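Long-range contacts in WYL1 (Ruminococcus sp., PDB 6OAW), which probably acts as a WYL-domain accessory protein that modulates the type VI-D CRISPR-Cas system of its host: residues I26-S31 and V168-A173; V35-K40 and V53-F58; I224-V229 and H295-P300; Y236-C241 and A254-I259. All coordinates share one frame; numbering follows the deposited sequence.

The four contacts fall into two groups that follow one another along the chain. Contacts 1 and 2 share helix 30-44, and their centres lie about 12 Å apart; Tyr-172 OH of contact 1 meets Asp-39 OD2 of contact 2 at 2.6 Å, a probable hydrogen bond. Contact 2 is nested within the chain loop that contact 1 closes. Contact 4 lies within the antiparallel sheet of strands 219-230, 237-243 and 253-258, and contact 3 packs the end of helix 287-298 on it, with centres about 6 Å apart. A probable hydrogen bond, Pro-300 O to Ser-256 OG at 2.7 Å, joins them. Between the groups nothing touches: contacts 2 and 4 come within about 9 Å at their nearest atoms.

Contact 1: I26-S31 and V168-A173; sequences IPLSPS and VYEDYA
Ser-29 grips the carboxylate of Glu-170 through two polar bonds, one to each oxygen. Its backbone N donates to Glu-170 OE2 at 2.8 Å in a nearly straight bond (173°), met on the syn side but 21° out of the carboxylate plane. The hydroxyl makes the shorter bond, Ser-29 OG to Glu-170 OE1 at 2.6 Å, and uses the syn lone pair there. The glutamate chain is bent at its second torsion (chi2 -79°), which turns CD from the helix toward the serine. Lys-166, one turn earlier, forms a salt bridge with OE2, so the charge has a second partner that also bonds Pro-27 O.

The apolar part lies beside Tyr-169. Leu-28 CD2 packs on Tyr-169 CB at 3.9 Å, while the same methyl lies 4.1 Å from Glu-170 OE2. Two residues earlier in the strand, Ile-26 CD1 comes to Tyr-169 CE2, also at 3.9 Å, the two side chains crossing at about a right angle. Beyond this patch the Tyr-169 hydroxyl is held by Leu-59 O.

Ser-29 is also the N-cap of helix 30-44, its OG accepting from Ala-32 N. Helix 161-172 is thus tied to the junction of strand 23-28 with its following helix; strand, helix and then helix 55-71 follow in an order consistent with a ribbon-helix-helix unit, strand 131-136 pairing antiparallel with the first strand.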
# COMPACT_ATOMS: atom_id res chain seq x y z
N ILE B 26 22.85 7.22 -7.48
CA ILE B 26 21.65 7.54 -6.67
C ILE B 26 21.60 6.56 -5.51
O ILE B 26 21.50 5.36 -5.72
CB ILE B 26 20.38 7.50 -7.53
CG1 ILE B 26 20.57 8.29 -8.83
CG2 ILE B 26 19.20 8.02 -6.73
CD1 ILE B 26 19.60 7.90 -9.92
N PRO B 27 21.69 7.04 -4.26
CA PRO B 27 21.55 6.18 -3.08
C PRO B 27 20.07 5.97 -2.73
O PRO B 27 19.40 6.88 -2.32
CB PRO B 27 22.36 6.95 -2.03
CG PRO B 27 22.20 8.42 -2.40
CD PRO B 27 21.96 8.44 -3.90
N LEU B 28 19.59 4.74 -2.94
CA LEU B 28 18.18 4.33 -2.74
C LEU B 28 18.11 3.43 -1.52
O LEU B 28 19.03 2.65 -1.32
CB LEU B 28 17.70 3.60 -3.99
CG LEU B 28 17.56 4.48 -5.22
CD1 LEU B 28 17.05 3.68 -6.40
CD2 LEU B 28 16.65 5.65 -4.90
N SER B 29 17.05 3.60 -0.73
CA SER B 29 16.67 2.68 0.36
C SER B 29 16.61 1.28 -0.24
O SER B 29 16.29 1.12 -1.42
CB SER B 29 15.38 3.08 1.01
OG SER B 29 14.25 2.96 0.13
N PRO B 30 16.99 0.24 0.52
CA PRO B 30 16.80 -1.13 0.07
C PRO B 30 15.37 -1.36 -0.44
O PRO B 30 15.20 -2.06 -1.43
CB PRO B 30 17.13 -1.96 1.32
CG PRO B 30 18.10 -1.06 2.12
CD PRO B 30 17.62 0.35 1.85
N SER B 31 14.37 -0.73 0.18
CA SER B 31 12.94 -1.02 -0.12
C SER B 31 12.59 -0.44 -1.49
O SER B 31 12.03 -1.16 -2.31
CB SER B 31 12.02 -0.63 0.98
OG SER B 31 12.01 0.78 1.21
N VAL B 168 12.65 11.34 -6.43
CA VAL B 168 11.79 10.81 -7.52
C VAL B 168 11.60 9.29 -7.33
O VAL B 168 10.44 8.84 -7.39
CB VAL B 168 12.37 11.15 -8.90
CG1 VAL B 168 11.73 10.31 -10.01
CG2 VAL B 168 12.20 12.62 -9.21
N TYR B 169 12.68 8.53 -7.10
CA TYR B 169 12.64 7.04 -7.15
C TYR B 169 12.10 6.51 -5.82
O TYR B 169 11.38 5.51 -5.88
CB TYR B 169 13.98 6.46 -7.60
CG TYR B 169 14.33 6.89 -9.00
CD1 TYR B 169 13.45 6.66 -10.04
CD2 TYR B 169 15.45 7.65 -9.26
CE1 TYR B 169 13.70 7.12 -11.33
CE2 TYR B 169 15.72 8.13 -10.53
CZ TYR B 169 14.85 7.87 -11.57
OH TYR B 169 15.16 8.34 -12.82
N GLU B 170 12.40 7.16 -4.69
CA GLU B 170 11.80 6.79 -3.38
C GLU B 170 10.29 7.02 -3.47
O GLU B 170 9.53 6.16 -2.96
CB GLU B 170 12.36 7.58 -2.20
CG GLU B 170 13.82 7.35 -1.94
CD GLU B 170 14.23 6.09 -1.20
OE1 GLU B 170 13.36 5.24 -0.87
OE2 GLU B 170 15.46 5.93 -0.97
N ASP B 171 9.84 8.10 -4.08
CA ASP B 171 8.38 8.36 -4.21
C ASP B 171 7.75 7.34 -5.18
O ASP B 171 6.68 6.81 -4.86
CB ASP B 171 8.06 9.76 -4.72
CG ASP B 171 8.07 10.82 -3.65
OD1 ASP B 171 8.35 10.48 -2.49
OD2 ASP B 171 7.85 11.98 -4.03
N TYR B 172 8.39 7.07 -6.31
CA TYR B 172 7.94 6.02 -7.26
C TYR B 172 7.63 4.74 -6.47
O TYR B 172 6.49 4.25 -6.54
CB TYR B 172 9.00 5.76 -8.33
CG TYR B 172 8.65 4.58 -9.19
CD1 TYR B 172 7.71 4.68 -10.20
CD2 TYR B 172 9.20 3.34 -8.91
CE1 TYR B 172 7.37 3.59 -10.97
CE2 TYR B 172 8.89 2.24 -9.67
CZ TYR B 172 7.97 2.36 -10.70
OH TYR B 172 7.70 1.23 -11.42
N ALA B 173 8.58 4.30 -5.66
CA ALA B 173 8.54 3.02 -4.92
C ALA B 173 7.39 2.95 -3.93
O ALA B 173 7.09 1.81 -3.52
CB ALA B 173 9.84 2.79 -4.19

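Contact 2: V35-K40 and V53-F58; sequences VIIKDK and VSMSSF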
# COMPACT_ATOMS: atom_id res chain seq x y z
N VAL B 35 11.64 -2.60 -5.00
CA VAL B 35 10.41 -2.29 -5.79
C VAL B 35 10.78 -2.04 -7.26
O VAL B 35 10.12 -2.60 -8.16
CB VAL B 35 9.60 -1.12 -5.21
CG1 VAL B 35 8.47 -0.70 -6.16
CG2 VAL B 35 9.02 -1.47 -3.85
N ILE B 36 11.83 -1.28 -7.53
CA ILE B 36 12.25 -0.92 -8.92
C ILE B 36 12.75 -2.17 -9.67
O ILE B 36 12.33 -2.35 -10.80
CB ILE B 36 13.27 0.22 -8.88
CG1 ILE B 36 12.59 1.51 -8.44
CG2 ILE B 36 14.00 0.39 -10.19
CD1 ILE B 36 13.57 2.56 -7.97
N ILE B 37 13.61 -2.99 -9.07
CA ILE B 37 14.08 -4.32 -9.57
C ILE B 37 12.87 -5.21 -9.95
O ILE B 37 12.85 -5.73 -11.08
CB ILE B 37 15.02 -4.98 -8.53
CG1 ILE B 37 16.43 -4.40 -8.65
CG2 ILE B 37 15.06 -6.49 -8.61
CD1 ILE B 37 17.12 -4.80 -9.94
N LYS B 38 11.93 -5.40 -9.03
CA LYS B 38 10.70 -6.20 -9.28
C LYS B 38 9.98 -5.59 -10.50
O LYS B 38 9.73 -6.35 -11.47
CB LYS B 38 9.77 -6.27 -8.06
CG LYS B 38 10.33 -7.00 -6.84
N ASP B 39 9.70 -4.29 -10.49
CA ASP B 39 8.86 -3.68 -11.56
C ASP B 39 9.60 -3.87 -12.90
O ASP B 39 8.94 -4.19 -13.88
CB ASP B 39 8.54 -2.21 -11.35
CG ASP B 39 7.68 -1.91 -10.13
OD1 ASP B 39 7.15 -2.86 -9.55
OD2 ASP B 39 7.58 -0.70 -9.77
N LYS B 40 10.92 -3.70 -12.92
CA LYS B 40 11.74 -3.81 -14.15
C LYS B 40 11.63 -5.23 -14.72
O LYS B 40 11.48 -5.35 -15.93
CB LYS B 40 13.19 -3.47 -13.84
CG LYS B 40 14.13 -3.32 -15.02
CD LYS B 40 15.53 -3.01 -14.57
CE LYS B 40 16.57 -3.19 -15.65
NZ LYS B 40 16.61 -4.57 -16.18
N VAL B 53 15.81 -4.51 -20.66
CA VAL B 53 15.99 -3.02 -20.65
C VAL B 53 17.03 -2.72 -19.58
O VAL B 53 17.00 -3.37 -18.53
CB VAL B 53 14.67 -2.27 -20.40
CG1 VAL B 53 14.14 -2.45 -18.99
CG2 VAL B 53 14.79 -0.78 -20.70
N SER B 54 17.96 -1.80 -19.84
CA SER B 54 18.94 -1.37 -18.82
C SER B 54 18.20 -0.64 -17.70
O SER B 54 17.11 -0.08 -17.92
CB SER B 54 19.98 -0.50 -19.44
OG SER B 54 19.43 0.77 -19.78
N MSE B 55 18.80 -0.66 -16.51
CA MSE B 55 18.31 0.05 -15.34
C MSE B 55 18.19 1.55 -15.67
O MSE B 55 17.24 2.18 -15.22
CB MSE B 55 19.24 -0.22 -14.15
CG MSE B 55 18.91 0.56 -12.88
SE MSE B 55 17.04 0.21 -12.31
CE MSE B 55 17.20 -1.48 -11.34
N SER B 56 19.14 2.11 -16.42
CA SER B 56 19.18 3.55 -16.79
C SER B 56 17.92 3.88 -17.61
O SER B 56 17.25 4.89 -17.32
CB SER B 56 20.45 3.90 -17.53
OG SER B 56 21.58 3.89 -16.65
N SER B 57 17.62 3.06 -18.61
CA SER B 57 16.46 3.25 -19.51
C SER B 57 15.18 3.18 -18.67
O SER B 57 14.30 4.03 -18.85
CB SER B 57 16.49 2.22 -20.63
OG SER B 57 15.19 1.95 -21.12
N PHE B 58 15.09 2.21 -17.76
CA PHE B 58 13.88 2.00 -16.94
C PHE B 58 13.71 3.23 -16.02
O PHE B 58 12.60 3.77 -15.94
CB PHE B 58 13.96 0.66 -16.22
CG PHE B 58 12.68 0.28 -15.54
CD1 PHE B 58 11.60 -0.17 -16.27
CD2 PHE B 58 12.52 0.42 -14.17
CE1 PHE B 58 10.39 -0.48 -15.66
CE2 PHE B 58 11.32 0.11 -13.56
CZ PHE B 58 10.26 -0.36 -14.31
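The Phe-58 ring lies with one face against the backbone of Lys-40, whose CA stands 3.9 Å from the ring centroid and 15° off the normal in a CH-pi contact. Asp-39 C and Ile-36 O approach the same ring obliquely at its far end, Ile-36 O being 3.8 Å from Phe-58 CE2. Around it, Phe-43 of helix 30-44 and Ile-184 of helix 177-184 also touch the Phe-58 side chain.

From its backbone the Lys-40 chain runs out beside the ring, CG lying anti to the backbone N (chi1 -171°) and 3.9 Å from Phe-58 CG. Farther out, Lys-40 CD passes Met-55 CE. The chain then bends at its last torsion, and NZ donates to Val-53 O at 2.7 Å, nearly along the C=O axis. Glu-44 forms a salt bridge with the same ammonium and also accepts from Val-53 N, which closes a small polar network.

Met-55, built as selenomethionine, reaches back to helix 30-44. Its SE lies 3.7 Å from Ile-36 CG2, and its CE lies 3.6 Å from Ile-37 CD1. At the start of the second helix Ser-54 is the N-cap, OG accepting from Ser-57 N.

An alanine at Lys-40 would probably leave Val-53 O and the Glu-44 carboxylate without their ammonium partner and open a gap beside Phe-58.

The chemistry is thus divided: the lysine's aliphatic part belongs to the hydrophobic packing, while its charged tip fastens the segment leading into helix 55-71.

Contact 3: I224-V229 and H295-P300; sequences IPYRIV and HLLSDP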
# COMPACT_ATOMS: atom_id res chain seq x y z
N ILE B 224 -11.80 0.70 -30.03
CA ILE B 224 -12.51 1.99 -29.78
C ILE B 224 -12.43 2.22 -28.28
O ILE B 224 -13.21 1.63 -27.53
CB ILE B 224 -13.95 1.96 -30.31
CG1 ILE B 224 -14.03 1.49 -31.77
CG2 ILE B 224 -14.58 3.34 -30.13
CD1 ILE B 224 -15.44 1.24 -32.27
N PRO B 225 -11.44 2.99 -27.78
CA PRO B 225 -11.25 3.17 -26.34
C PRO B 225 -12.48 3.79 -25.68
O PRO B 225 -13.11 4.61 -26.30
CB PRO B 225 -10.08 4.16 -26.25
CG PRO B 225 -9.36 4.01 -27.57
CD PRO B 225 -10.46 3.75 -28.57
N TYR B 226 -12.77 3.40 -24.44
CA TYR B 226 -13.85 4.02 -23.62
C TYR B 226 -13.24 4.69 -22.38
O TYR B 226 -13.36 5.90 -22.22
CB TYR B 226 -14.92 2.99 -23.27
CG TYR B 226 -16.11 3.64 -22.62
CD1 TYR B 226 -17.13 4.20 -23.36
CD2 TYR B 226 -16.14 3.79 -21.25
CE1 TYR B 226 -18.19 4.86 -22.75
CE2 TYR B 226 -17.19 4.43 -20.62
CZ TYR B 226 -18.21 4.98 -21.37
OH TYR B 226 -19.23 5.58 -20.73
N ARG B 227 -12.59 3.93 -21.52
CA ARG B 227 -11.96 4.50 -20.30
C ARG B 227 -10.92 3.52 -19.77
O ARG B 227 -11.15 2.29 -19.89
CB ARG B 227 -13.02 4.82 -19.24
CG ARG B 227 -12.50 5.70 -18.10
CD ARG B 227 -13.48 5.78 -16.93
NE ARG B 227 -14.75 6.38 -17.33
CZ ARG B 227 -15.93 6.19 -16.71
NH1 ARG B 227 -16.03 5.42 -15.64
NH2 ARG B 227 -17.00 6.78 -17.19
N ILE B 228 -9.83 4.05 -19.24
CA ILE B 228 -8.80 3.27 -18.49
C ILE B 228 -9.27 3.20 -17.03
O ILE B 228 -9.66 4.25 -16.50
CB ILE B 228 -7.41 3.91 -18.64
CG1 ILE B 228 -6.97 3.97 -20.10
CG2 ILE B 228 -6.37 3.18 -17.79
CD1 ILE B 228 -5.57 4.54 -20.27
N VAL B 229 -9.29 2.02 -16.42
CA VAL B 229 -9.66 1.87 -14.99
C VAL B 229 -8.65 0.97 -14.32
O VAL B 229 -8.00 0.19 -15.02
CB VAL B 229 -11.08 1.30 -14.79
CG1 VAL B 229 -12.14 2.18 -15.44
CG2 VAL B 229 -11.15 -0.14 -15.29
N HIS B 295 -20.76 -2.88 -17.27
CA HIS B 295 -20.41 -4.13 -16.53
C HIS B 295 -18.88 -4.21 -16.37
O HIS B 295 -18.42 -4.42 -15.24
CB HIS B 295 -21.08 -5.35 -17.20
CG HIS B 295 -20.79 -6.69 -16.60
ND1 HIS B 295 -20.67 -6.89 -15.22
CD2 HIS B 295 -20.61 -7.90 -17.18
CE1 HIS B 295 -20.42 -8.17 -15.00
NE2 HIS B 295 -20.38 -8.81 -16.18
N LEU B 296 -18.10 -3.95 -17.43
CA LEU B 296 -16.62 -4.01 -17.42
C LEU B 296 -16.01 -2.89 -16.56
O LEU B 296 -14.95 -3.16 -15.94
CB LEU B 296 -16.12 -3.97 -18.86
CG LEU B 296 -16.52 -5.19 -19.67
CD1 LEU B 296 -16.18 -5.00 -21.13
CD2 LEU B 296 -15.81 -6.43 -19.13
N LEU B 297 -16.62 -1.69 -16.53
CA LEU B 297 -16.13 -0.59 -15.65
C LEU B 297 -16.15 -1.05 -14.19
O LEU B 297 -15.23 -0.68 -13.45
CB LEU B 297 -17.00 0.66 -15.80
CG LEU B 297 -16.94 1.42 -17.13
CD1 LEU B 297 -17.74 2.73 -17.02
CD2 LEU B 297 -15.50 1.69 -17.57
N SER B 298 -17.17 -1.80 -13.75
CA SER B 298 -17.32 -2.15 -12.32
C SER B 298 -16.51 -3.42 -12.02
O SER B 298 -15.96 -3.49 -10.89
CB SER B 298 -18.74 -2.27 -11.92
OG SER B 298 -19.47 -3.00 -12.88
N ASP B 299 -16.37 -4.35 -12.98
CA ASP B 299 -15.43 -5.50 -12.85
C ASP B 299 -14.58 -5.66 -14.12
O ASP B 299 -14.91 -6.38 -15.04
CB ASP B 299 -16.17 -6.79 -12.46
CG ASP B 299 -15.18 -7.82 -11.94
OD1 ASP B 299 -13.99 -7.78 -12.35
OD2 ASP B 299 -15.57 -8.61 -11.07
N PRO B 300 -13.44 -4.96 -14.23
CA PRO B 300 -12.65 -5.02 -15.45
C PRO B 300 -11.78 -6.26 -15.60
O PRO B 300 -11.21 -6.38 -16.66
CB PRO B 300 -11.73 -3.80 -15.35
CG PRO B 300 -11.55 -3.63 -13.85
CD PRO B 300 -12.89 -4.01 -13.25
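The helix turn that brings Leu-297 against Arg-227 is closed at His-295 O, which accepts from two donors, Ser-298 OG at 2.9 Å, lying above the carbonyl plane, and Asp-299 N at 3.1 Å, with Ser-298 N adding a weak bond. Asp-299 is the first residue to leave the helix, so the multiply held carbonyl lies in its last turn.

Across the contact the packing is apolar on the helix side, the leucine methyls and proline ring meeting strand side chains. Leu-297 CD1 sits over one face of the Arg-227 guanidinium, 3.5 Å from NH1, and the two side chains cross at about a right angle. The same methyl meets Tyr-226 CE2 obliquely at 4.0 Å. Leu-297's other methyl, CD2, lies 4.0 Å from Val-229 CG1. Val-229 CG2 touches Pro-300 CB at 3.7 Å, just past the helix end.

Tyr-226 and Arg-227 both point at the helix end because they form a classic beta bulge opposite Val-240, which puts two successive side chains toward Leu-297.

Leu-296 and Leu-297 also rest on Val-240 of strand 237-243, and Pro-300 on Tyr-238. Helix 287-298 thus packs on two adjoining strands, while Pro-225 and Ile-228 of strand 219-230 meet helix 186-199.

Contact 4: Y236-C241 and A254-I259; sequences YNYLVC and ADSYRI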
# COMPACT_ATOMS: atom_id res chain seq x y z
N TYR B 236 -3.92 -3.74 -11.20
CA TYR B 236 -3.70 -3.60 -12.66
C TYR B 236 -4.59 -2.52 -13.26
O TYR B 236 -5.66 -2.25 -12.70
CB TYR B 236 -3.94 -4.96 -13.34
CG TYR B 236 -2.99 -6.02 -12.85
CD1 TYR B 236 -1.63 -5.93 -13.11
CD2 TYR B 236 -3.43 -7.04 -12.02
CE1 TYR B 236 -0.73 -6.87 -12.61
CE2 TYR B 236 -2.55 -7.98 -11.50
CZ TYR B 236 -1.20 -7.91 -11.82
OH TYR B 236 -0.32 -8.83 -11.32
N ASN B 237 -4.12 -1.91 -14.35
CA ASN B 237 -4.89 -0.98 -15.19
C ASN B 237 -5.43 -1.72 -16.41
O ASN B 237 -4.69 -2.50 -17.03
CB ASN B 237 -4.07 0.24 -15.60
CG ASN B 237 -3.55 0.99 -14.40
OD1 ASN B 237 -4.28 1.75 -13.77
ND2 ASN B 237 -2.30 0.72 -14.04
N TYR B 238 -6.68 -1.43 -16.78
CA TYR B 238 -7.40 -2.02 -17.93
C TYR B 238 -7.89 -0.89 -18.84
O TYR B 238 -8.41 0.11 -18.34
CB TYR B 238 -8.56 -2.88 -17.44
CG TYR B 238 -8.18 -4.07 -16.60
CD1 TYR B 238 -7.93 -3.91 -15.25
CD2 TYR B 238 -8.01 -5.34 -17.15
CE1 TYR B 238 -7.56 -4.97 -14.45
CE2 TYR B 238 -7.67 -6.42 -16.35
CZ TYR B 238 -7.42 -6.24 -14.99
OH TYR B 238 -7.07 -7.24 -14.13
N LEU B 239 -7.77 -1.06 -20.15
CA LEU B 239 -8.54 -0.25 -21.13
C LEU B 239 -9.88 -0.94 -21.36
O LEU B 239 -9.90 -2.02 -21.97
CB LEU B 239 -7.78 -0.12 -22.44
CG LEU B 239 -8.57 0.58 -23.54
CD1 LEU B 239 -9.01 1.96 -23.09
CD2 LEU B 239 -7.74 0.69 -24.81
N VAL B 240 -10.96 -0.36 -20.84
CA VAL B 240 -12.34 -0.78 -21.23
C VAL B 240 -12.65 -0.13 -22.57
O VAL B 240 -12.40 1.06 -22.72
CB VAL B 240 -13.38 -0.45 -20.15
CG1 VAL B 240 -14.77 -0.87 -20.59
CG2 VAL B 240 -13.04 -1.10 -18.82
N CYS B 241 -13.09 -0.91 -23.54
CA CYS B 241 -13.19 -0.45 -24.96
C CYS B 241 -14.16 -1.34 -25.74
O CYS B 241 -14.63 -2.32 -25.19
CB CYS B 241 -11.82 -0.50 -25.61
SG CYS B 241 -11.14 -2.18 -25.63
N ALA B 254 -17.64 -4.97 -26.73
CA ALA B 254 -17.07 -4.48 -25.46
C ALA B 254 -16.03 -5.48 -24.95
O ALA B 254 -16.26 -6.70 -25.04
CB ALA B 254 -18.15 -4.28 -24.44
N ASP B 255 -14.91 -4.98 -24.43
CA ASP B 255 -13.88 -5.83 -23.78
C ASP B 255 -13.05 -4.98 -22.83
O ASP B 255 -13.24 -3.72 -22.78
CB ASP B 255 -13.04 -6.53 -24.84
CG ASP B 255 -12.62 -7.93 -24.46
OD1 ASP B 255 -12.38 -8.17 -23.25
OD2 ASP B 255 -12.55 -8.79 -25.36
N SER B 256 -12.19 -5.67 -22.07
CA SER B 256 -11.23 -5.08 -21.12
C SER B 256 -9.83 -5.68 -21.32
O SER B 256 -9.64 -6.90 -21.01
CB SER B 256 -11.76 -5.28 -19.71
OG SER B 256 -10.88 -4.74 -18.73
N TYR B 257 -8.87 -4.85 -21.78
CA TYR B 257 -7.46 -5.21 -22.02
C TYR B 257 -6.56 -4.63 -20.93
O TYR B 257 -6.57 -3.41 -20.72
CB TYR B 257 -6.99 -4.69 -23.38
CG TYR B 257 -7.60 -5.38 -24.56
CD1 TYR B 257 -8.85 -5.03 -25.03
CD2 TYR B 257 -6.97 -6.46 -25.15
CE1 TYR B 257 -9.43 -5.68 -26.11
CE2 TYR B 257 -7.53 -7.13 -26.22
CZ TYR B 257 -8.76 -6.74 -26.70
OH TYR B 257 -9.32 -7.42 -27.72
N ARG B 258 -5.73 -5.47 -20.29
CA ARG B 258 -4.59 -4.98 -19.46
C ARG B 258 -3.78 -4.00 -20.30
O ARG B 258 -3.39 -4.37 -21.43
CB ARG B 258 -3.71 -6.16 -19.03
CG ARG B 258 -4.34 -7.08 -18.00
CD ARG B 258 -4.01 -6.65 -16.58
NE ARG B 258 -2.56 -6.59 -16.52
CZ ARG B 258 -1.75 -7.54 -16.10
NH1 ARG B 258 -0.44 -7.34 -16.16
NH2 ARG B 258 -2.22 -8.65 -15.57
N ILE B 259 -3.51 -2.79 -19.82
CA ILE B 259 -2.71 -1.83 -20.63
C ILE B 259 -1.30 -2.40 -20.84
O ILE B 259 -0.66 -2.04 -21.86
CB ILE B 259 -2.67 -0.41 -20.05
CG1 ILE B 259 -1.81 -0.30 -18.80
CG2 ILE B 259 -4.08 0.13 -19.85
CD1 ILE B 259 -1.69 1.12 -18.30
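Leu-239 and Tyr-257 form the closely bonded middle of this antiparallel pair. Leu-239 N donates to Tyr-257 O at 2.7 Å, and Tyr-257 N answers to Leu-239 O at 3.0 Å. Cys-241 and Asp-255 repeat the exchange, and Ile-259 N adds a fifth bond, to Asn-237 O. On the face of Leu-239 and Cys-241, Cys-241 SG lies at the edge of the Tyr-257 ring, 3.7 Å from CD1; the Tyr-257 hydroxyl is held by Glu-245 and Ser-243. On the other face Ser-256 OG, bonded to Pro-300 O, comes within 3.2 Å of Tyr-238 CB.

The partly exposed end is built differently. The Arg-258 guanidinium lies flat on one face of the Tyr-236 ring, the planes 13° apart, with Arg-258 CZ 3.8 Å from the ring centroid in a cation-pi contact. Bends at chi2 and chi3 fold the chain back, and its CD lies 3.7 Å from Tyr-238 CE2, whose ring stands nearly perpendicular to the guanidinium. Ser-260 OG pairs with NH1, while Leu-326 of the second subunit packs on Tyr-236. An alanine at Arg-258 would probably leave this face of Tyr-236 without its stacked cation and open a gap beside Tyr-238.

The two strands make a beta hairpin within the larger antiparallel sheet, consistent with the Sm-like beta-barrel of WYL domains.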